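Local coordinates for hypothetical protein TT1465 (Thermus thermophilus, PDB 1WEK) that is of unknown function but has a Rossmann-like fold of the SLOG superfamily, a parallel beta sheet flanked by helices, and assembles as a hexamer, at residues Leu180-Leu183 and Arg184-Ala188. Numbering follows the deposited sequence.
Sequences LAFL and RDQKA
Two amides converge on the carbonyl of Ala181: Asp185 N donates to Ala181 O at 3.0 Å, while Arg184 N reaches the same oxygen only weakly and bonds chiefly to Leu180 O, also at 3.0 Å. One residue further on, Gln186 N continues the pattern with Phe182 O. The helix 170-185 then finishes in a Schellman motif. Lys187 takes up a positive phi of 68°, which turns the chain back, and its long side chain leads away from the helix end, exposed as suits a charged residue. Ala188 N thereby meets Leu183 O at 2.9 Å, almost straight on to the carbonyl, and Lys187 N bonds to Arg184 O. The small methyl of Ala188, buried, turns toward Leu183 O; Ala188 also packs on Tyr172 of a second subunit.

On the flank that meets this subunit, Phe182 and Gln186 point the same way. With CG of Phe182 anti to its backbone N (chi1 164°), the ring lies beside Gln186, whose CG sits over one face, 4.0 Å from the centroid, in a CH-pi contact. The same Tyr172 packs on Gln186 and meets the Phe182 ring edge-to-face. The chemistry thus divides the work: backbone bonds take up the carbonyls of Leu180 to Arg184, while aromatic and aliphatic surfaces join the subunit interface.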
ATOM      1  N   LEU A 180      32.095 -13.236  26.697  1.00 15.48           N
ATOM      2  CA  LEU A 180      31.649 -13.989  25.534  1.00 17.79           C
ATOM      3  C   LEU A 180      32.363 -15.337  25.506  1.00 16.81           C
ATOM      4  O   LEU A 180      31.772 -16.358  25.132  1.00 13.75           O
ATOM      5  CB  LEU A 180      31.927 -13.215  24.236  1.00 18.68           C
ATOM      6  CG  LEU A 180      31.106 -11.933  24.037  1.00 18.56           C
ATOM      7  CD1 LEU A 180      31.352 -11.353  22.639  1.00 16.37           C
ATOM      8  CD2 LEU A 180      29.637 -12.245  24.196  1.00 13.50           C
ATOM      9  N   ALA A 181      33.629 -15.332  25.918  1.00 12.76           N
ATOM     10  CA  ALA A 181      34.424 -16.544  25.959  1.00  9.81           C
ATOM     11  C   ALA A 181      33.824 -17.498  26.998  1.00 10.21           C
ATOM     12  O   ALA A 181      33.934 -18.708  26.863  1.00 12.96           O
ATOM     13  CB  ALA A 181      35.863 -16.213  26.308  1.00  8.42           C
ATOM     14  N   PHE A 182      33.211 -16.925  28.030  1.00 10.42           N
ATOM     15  CA  PHE A 182      32.546 -17.664  29.098  1.00 10.15           C
ATOM     16  C   PHE A 182      31.252 -18.260  28.510  1.00 14.70           C
ATOM     17  O   PHE A 182      30.860 -19.393  28.832  1.00 12.77           O
ATOM     18  CB  PHE A 182      32.223 -16.689  30.241  1.00 11.68           C
ATOM     19  CG  PHE A 182      31.211 -17.215  31.229  1.00 21.40           C
ATOM     20  CD1 PHE A 182      31.588 -18.102  32.234  1.00 19.10           C
ATOM     21  CD2 PHE A 182      29.875 -16.820  31.151  1.00 20.42           C
ATOM     22  CE1 PHE A 182      30.649 -18.583  33.143  1.00 20.65           C
ATOM     23  CE2 PHE A 182      28.934 -17.296  32.054  1.00 20.96           C
ATOM     24  CZ  PHE A 182      29.322 -18.180  33.053  1.00 22.77           C
ATOM     25  N   LEU A 183      30.582 -17.491  27.653  1.00 12.78           N
ATOM     26  CA  LEU A 183      29.373 -17.990  27.023  1.00 15.92           C
ATOM     27  C   LEU A 183      29.796 -19.195  26.173  1.00 18.93           C
ATOM     28  O   LEU A 183      29.011 -20.122  25.930  1.00 21.04           O
ATOM     29  CB  LEU A 183      28.713 -16.904  26.159  1.00 13.73           C
ATOM     30  CG  LEU A 183      28.101 -15.704  26.902  1.00 14.96           C
ATOM     31  CD1 LEU A 183      27.390 -14.778  25.912  1.00 13.04           C
ATOM     32  CD2 LEU A 183      27.111 -16.185  27.943  1.00  6.09           C
ATOM     33  N   ARG A 184      31.055 -19.200  25.748  1.00 16.98           N
ATOM     34  CA  ARG A 184      31.547 -20.313  24.964  1.00 16.93           C
ATOM     35  C   ARG A 184      31.827 -21.520  25.873  1.00 16.26           C
ATOM     36  O   ARG A 184      31.455 -22.644  25.549  1.00 15.05           O
ATOM     37  CB  ARG A 184      32.814 -19.930  24.204  1.00 20.55           C
ATOM     38  CG  ARG A 184      33.120 -20.892  23.053  1.00 22.58           C
ATOM     39  CD  ARG A 184      34.604 -21.006  22.824  1.00 26.32           C
ATOM     40  NE  ARG A 184      35.172 -19.797  22.261  1.00 29.47           N
ATOM     41  CZ  ARG A 184      36.359 -19.300  22.593  1.00 33.55           C
ATOM     42  NH1 ARG A 184      37.113 -19.908  23.499  1.00 34.92           N
ATOM     43  NH2 ARG A 184      36.795 -18.195  22.003  1.00 37.53           N
ATOM     44  N   ASP A 185      32.478 -21.297  27.008  1.00 12.65           N
ATOM     45  CA  ASP A 185      32.755 -22.412  27.908  1.00 16.73           C
ATOM     46  C   ASP A 185      31.440 -23.101  28.296  1.00 16.59           C
ATOM     47  O   ASP A 185      31.409 -24.304  28.536  1.00 14.95           O
ATOM     48  CB  ASP A 185      33.473 -21.905  29.155  1.00 16.74           C
ATOM     49  CG  ASP A 185      34.859 -21.361  28.849  1.00 20.56           C
ATOM     50  OD1 ASP A 185      35.467 -20.762  29.758  1.00 20.07           O
ATOM     51  OD2 ASP A 185      35.349 -21.543  27.709  1.00 20.39           O
ATOM     52  N   GLN A 186      30.362 -22.313  28.332  1.00 17.93           N
ATOM     53  CA  GLN A 186      29.011 -22.766  28.681  1.00 15.86           C
ATOM     54  C   GLN A 186      28.292 -23.398  27.495  1.00 17.19           C
ATOM     55  O   GLN A 186      27.228 -23.981  27.652  1.00 17.43           O
ATOM     56  CB  GLN A 186      28.176 -21.580  29.183  1.00 10.51           C
ATOM     57  CG  GLN A 186      28.621 -21.009  30.532  1.00 12.51           C
ATOM     58  CD  GLN A 186      27.934 -21.691  31.719  1.00 11.06           C
ATOM     59  OE1 GLN A 186      28.409 -21.624  32.843  1.00 16.62           O
ATOM     60  NE2 GLN A 186      26.813 -22.338  31.460  1.00  8.68           N
ATOM     61  N   LYS A 187      28.872 -23.265  26.308  1.00 18.23           N
ATOM     62  CA  LYS A 187      28.292 -23.825  25.090  1.00 21.64           C
ATOM     63  C   LYS A 187      26.994 -23.124  24.667  1.00 21.46           C
ATOM     64  O   LYS A 187      26.146 -23.713  24.006  1.00 20.24           O
ATOM     65  CB  LYS A 187      28.048 -25.337  25.248  1.00 22.04           C
ATOM     66  CG  LYS A 187      29.305 -26.127  25.583  1.00 26.93           C
ATOM     67  CD  LYS A 187      29.371 -27.466  24.847  1.00 31.25           C
ATOM     68  CE  LYS A 187      28.262 -28.413  25.288  1.00 34.95           C
ATOM     69  NZ  LYS A 187      28.335 -29.736  24.585  1.00 37.91           N
ATOM     70  N   ALA A 188      26.852 -21.861  25.057  1.00 20.87           N
ATOM     71  CA  ALA A 188      25.685 -21.068  24.685  1.00 22.90           C
ATOM     72  C   ALA A 188      25.975 -20.447  23.319  1.00 22.06           C
ATOM     73  O   ALA A 188      25.096 -19.857  22.682  1.00 26.30           O
ATOM     74  CB  ALA A 188      25.434 -19.974  25.719  1.00 21.28           C
TER